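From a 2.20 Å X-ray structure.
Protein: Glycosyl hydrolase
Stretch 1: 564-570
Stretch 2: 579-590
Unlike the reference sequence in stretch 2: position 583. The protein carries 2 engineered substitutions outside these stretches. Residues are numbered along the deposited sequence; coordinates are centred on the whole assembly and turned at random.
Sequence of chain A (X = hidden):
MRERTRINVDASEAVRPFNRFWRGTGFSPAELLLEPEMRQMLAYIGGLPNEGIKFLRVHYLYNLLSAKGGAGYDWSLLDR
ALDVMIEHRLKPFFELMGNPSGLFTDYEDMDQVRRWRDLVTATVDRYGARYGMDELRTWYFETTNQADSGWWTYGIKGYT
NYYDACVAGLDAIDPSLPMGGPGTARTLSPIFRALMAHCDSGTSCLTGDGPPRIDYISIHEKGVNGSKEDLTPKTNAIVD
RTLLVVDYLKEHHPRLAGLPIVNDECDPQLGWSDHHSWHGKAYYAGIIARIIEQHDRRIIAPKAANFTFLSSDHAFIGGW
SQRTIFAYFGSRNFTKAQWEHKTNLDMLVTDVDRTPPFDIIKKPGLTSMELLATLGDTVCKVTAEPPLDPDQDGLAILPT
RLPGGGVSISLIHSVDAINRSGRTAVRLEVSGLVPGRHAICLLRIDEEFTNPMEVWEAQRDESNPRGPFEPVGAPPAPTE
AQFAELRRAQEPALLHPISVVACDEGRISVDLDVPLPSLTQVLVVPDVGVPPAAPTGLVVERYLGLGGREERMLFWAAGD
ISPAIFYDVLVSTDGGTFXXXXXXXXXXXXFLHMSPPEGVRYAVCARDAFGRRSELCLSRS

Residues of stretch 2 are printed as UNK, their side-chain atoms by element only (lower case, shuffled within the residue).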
# COMPACT_ATOMS: atom_id res chain seq x y z
N ALA A 564 5.47 -17.67 -2.64
CA ALA A 564 6.73 -17.75 -3.39
C ALA A 564 6.52 -18.17 -4.87
O ALA A 564 7.25 -19.01 -5.40
CB ALA A 564 7.70 -18.69 -2.71
N ILE A 565 5.51 -17.56 -5.48
CA ILE A 565 5.26 -17.65 -6.91
C ILE A 565 5.77 -16.42 -7.65
O ILE A 565 5.50 -15.29 -7.23
CB ILE A 565 3.76 -17.79 -7.20
CG1 ILE A 565 3.19 -19.00 -6.46
CG2 ILE A 565 3.53 -17.98 -8.70
CD1 ILE A 565 3.81 -20.38 -6.81
N PHE A 566 6.51 -16.66 -8.72
CA PHE A 566 7.08 -15.65 -9.58
C PHE A 566 6.55 -15.77 -11.01
O PHE A 566 6.35 -16.88 -11.50
CB PHE A 566 8.59 -15.86 -9.61
CG PHE A 566 9.21 -15.75 -8.26
CD1 PHE A 566 9.33 -16.86 -7.46
CD2 PHE A 566 9.61 -14.51 -7.77
CE1 PHE A 566 9.91 -16.75 -6.21
CE2 PHE A 566 10.19 -14.41 -6.52
CZ PHE A 566 10.32 -15.53 -5.74
N TYR A 567 6.36 -14.65 -11.70
CA TYR A 567 5.78 -14.66 -13.06
C TYR A 567 6.83 -14.24 -14.08
O TYR A 567 7.72 -13.40 -13.80
CB TYR A 567 4.53 -13.78 -13.16
CG TYR A 567 3.48 -14.17 -12.17
CD1 TYR A 567 2.57 -15.19 -12.44
CD2 TYR A 567 3.45 -13.60 -10.91
CE1 TYR A 567 1.64 -15.60 -11.47
CE2 TYR A 567 2.53 -14.00 -9.94
CZ TYR A 567 1.60 -15.00 -10.24
OH TYR A 567 0.70 -15.38 -9.25
N ASP A 568 6.76 -14.89 -15.24
CA ASP A 568 7.46 -14.46 -16.45
C ASP A 568 6.40 -14.00 -17.44
O ASP A 568 5.28 -14.52 -17.47
CB ASP A 568 8.17 -15.65 -17.06
CG ASP A 568 9.30 -16.18 -16.18
OD1 ASP A 568 9.90 -15.41 -15.38
OD2 ASP A 568 9.56 -17.38 -16.28
N VAL A 569 6.79 -13.04 -18.25
CA VAL A 569 5.99 -12.55 -19.33
C VAL A 569 6.71 -12.91 -20.59
O VAL A 569 7.92 -12.64 -20.72
CB VAL A 569 5.80 -11.04 -19.27
CG1 VAL A 569 5.02 -10.57 -20.50
CG2 VAL A 569 5.05 -10.66 -18.02
N LEU A 570 5.98 -13.52 -21.52
CA LEU A 570 6.52 -13.91 -22.82
C LEU A 570 5.76 -13.28 -23.97
O LEU A 570 4.62 -12.84 -23.83
CB LEU A 570 6.51 -15.41 -22.98
CG LEU A 570 7.26 -16.19 -21.92
CD1 LEU A 570 6.29 -16.68 -20.90
CD2 LEU A 570 7.91 -17.41 -22.55
N UNK A 579 8.96 -16.03 -26.54
CA UNK A 579 10.26 -15.74 -25.93
C UNK A 579 10.00 -14.85 -24.72
O UNK A 579 9.10 -13.99 -24.76
o UNK A 579 12.04 -15.19 -30.45
o UNK A 579 13.05 -14.11 -28.83
c UNK A 579 12.23 -14.97 -29.24
c UNK A 579 11.45 -15.78 -28.21
c UNK A 579 11.17 -15.01 -26.91
N UNK A 580 10.81 -15.02 -23.68
CA UNK A 580 10.69 -14.25 -22.45
C UNK A 580 11.11 -12.82 -22.67
O UNK A 580 12.10 -12.56 -23.29
c UNK A 580 11.83 -14.85 -18.77
c UNK A 580 11.18 -14.16 -19.97
c UNK A 580 13.18 -14.24 -18.49
c UNK A 580 11.52 -14.82 -21.30
n UNK A 580 13.99 -15.25 -17.79
N UNK A 581 10.34 -11.92 -22.10
CA UNK A 581 10.48 -10.48 -22.28
C UNK A 581 10.58 -9.74 -20.91
O UNK A 581 11.02 -8.61 -20.83
c UNK A 581 9.28 -10.12 -23.16
c UNK A 581 9.70 -9.71 -24.56
c UNK A 581 8.20 -9.27 -22.47
N UNK A 582 10.19 -10.38 -19.81
CA UNK A 582 10.39 -9.83 -18.49
C UNK A 582 11.86 -10.06 -18.08
O UNK A 582 12.48 -11.04 -18.46
c UNK A 582 9.39 -10.48 -17.52
o UNK A 582 9.37 -11.89 -17.66
N UNK A 583 12.45 -9.15 -17.33
CA UNK A 583 13.89 -9.27 -17.03
C UNK A 583 14.03 -9.95 -15.67
O UNK A 583 14.53 -11.06 -15.58
o UNK A 583 13.80 -6.87 -16.59
c UNK A 583 14.60 -7.91 -17.13
N UNK A 584 13.46 -9.37 -14.65
CA UNK A 584 13.47 -9.98 -13.32
C UNK A 584 12.18 -10.79 -13.12
O UNK A 584 11.16 -10.41 -13.65
c UNK A 584 13.55 -8.88 -12.28
N UNK A 585 12.23 -11.89 -12.37
CA UNK A 585 11.04 -12.60 -11.89
C UNK A 585 10.10 -11.69 -11.11
O UNK A 585 10.54 -10.91 -10.25
c UNK A 585 13.01 -13.86 -11.43
c UNK A 585 11.62 -13.65 -10.94
c UNK A 585 13.46 -12.51 -11.84
N UNK A 586 8.82 -11.75 -11.43
CA UNK A 586 7.88 -10.78 -10.92
C UNK A 586 7.16 -11.42 -9.78
O UNK A 586 6.54 -12.48 -9.96
c UNK A 586 7.85 -8.24 -12.83
c UNK A 586 6.88 -10.39 -11.98
c UNK A 586 7.48 -9.70 -13.20
c UNK A 586 6.50 -9.79 -14.38
N UNK A 587 7.12 -10.78 -8.63
CA UNK A 587 6.20 -11.29 -7.60
C UNK A 587 4.78 -10.68 -7.63
O UNK A 587 3.87 -11.23 -7.01
c UNK A 587 8.00 -12.05 -6.03
c UNK A 587 7.01 -9.78 -5.78
c UNK A 587 7.49 -9.69 -4.34
c UNK A 587 6.75 -11.21 -6.17
N UNK A 588 4.61 -9.55 -8.31
CA UNK A 588 3.31 -8.92 -8.48
C UNK A 588 2.79 -9.24 -9.87
O UNK A 588 3.55 -9.49 -10.79
o UNK A 588 3.51 -7.06 -6.86
c UNK A 588 3.41 -7.36 -8.28
N UNK A 589 1.48 -9.18 -10.02
CA UNK A 589 0.81 -9.59 -11.24
C UNK A 589 0.56 -8.43 -12.16
O UNK A 589 -0.57 -8.16 -12.53
c UNK A 589 -0.51 -10.28 -10.88
c UNK A 589 -0.24 -11.45 -9.96
o UNK A 589 -1.37 -9.33 -10.24
N UNK A 590 1.64 -7.77 -12.55
CA UNK A 590 1.59 -6.63 -13.42
C UNK A 590 2.93 -6.47 -14.12
O UNK A 590 3.96 -6.84 -13.59
c UNK A 590 1.22 -5.37 -12.63
O HOH W 1 3.72 -13.78 -6.12
O HOH W 2 10.35 -12.71 -15.32

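Position 579 has three side-chain carbons in a chain, the third carrying two oxygens. CA-to-CB points away from stretch 1, and the side chain is poorly ordered; contact comes through the backbone, where O approaches Leu570 CA at 3.2 Å. This is Glu579.

Position 580 has four carbons in a row ending in nitrogen. It pairs with Leu570 in an antiparallel, non-hydrogen-bonded bridge, and both side chains lie on the same face of the sheet. One of its carbons comes within 3.9 Å of Asp568 CG. This is Lys580.

Position 581 has one carbon carrying two more. One of the outer carbons lies 4.0 Å from Val569 CG1. Its backbone N donates to Val569 O at 2.9 Å. Three carbons forked at CB make this Val581.

Position 582 has one carbon, then one oxygen. CA-to-CB points toward stretch 1, and the oxygen accepts a hydrogen bond from Val569 N at 2.9 Å. This is Ser582. Its backbone N gives a second, weak bond to Val569 O at 3.3 Å.

Position 583 again has one carbon and one oxygen, out of reach of stretch 1. It is Ser583, where the reference sequence has proline.

Position 584 has a single carbon, pointing away. It is Ala584.

Position 585 has three carbons closing a ring onto the backbone N. Its CB packs against Phe566 CD2 at 3.9 Å. This is Pro585.

Position 586 has four carbons, forked at the second. A terminal carbon sits 4.0 Å from Val569 CG2. This is Leu586.

Position 587 has four carbons, forked at the first, with one arm two carbons long. The short arm lies 3.3 Å from Phe566 CE2. This is Ile587.

Position 588 has one carbon and one oxygen; CA-to-CB points away, and the oxygen is bonded elsewhere in the structure. It is Ser588.

Position 589 has one carbon carrying an oxygen and a carbon. That outer carbon is 3.8 Å from Tyr567 CE2. It is Thr589.

Position 590 has one carbon, pointing away. It is Ala590.

The contact is held at two places. Tyr567 and Leu586 form a single antiparallel bridge: Tyr567 N donates to Leu586 O at 2.8 Å, and Leu586 N to Tyr567 O at 3.1 Å. Further along, Val569 uses its backbone N and O to bind Ser582 and Val581. Between these places, water 2 links Asp568 OD1, Ser582 OG and Ala584 O. Water 1 donates to Ile565 O and Ile587 O, joining the backbones beyond the bridge. Apolar side chains add packing around Phe566 and Val569.

Stretch 2 579-590: EKVSSAPLISTA
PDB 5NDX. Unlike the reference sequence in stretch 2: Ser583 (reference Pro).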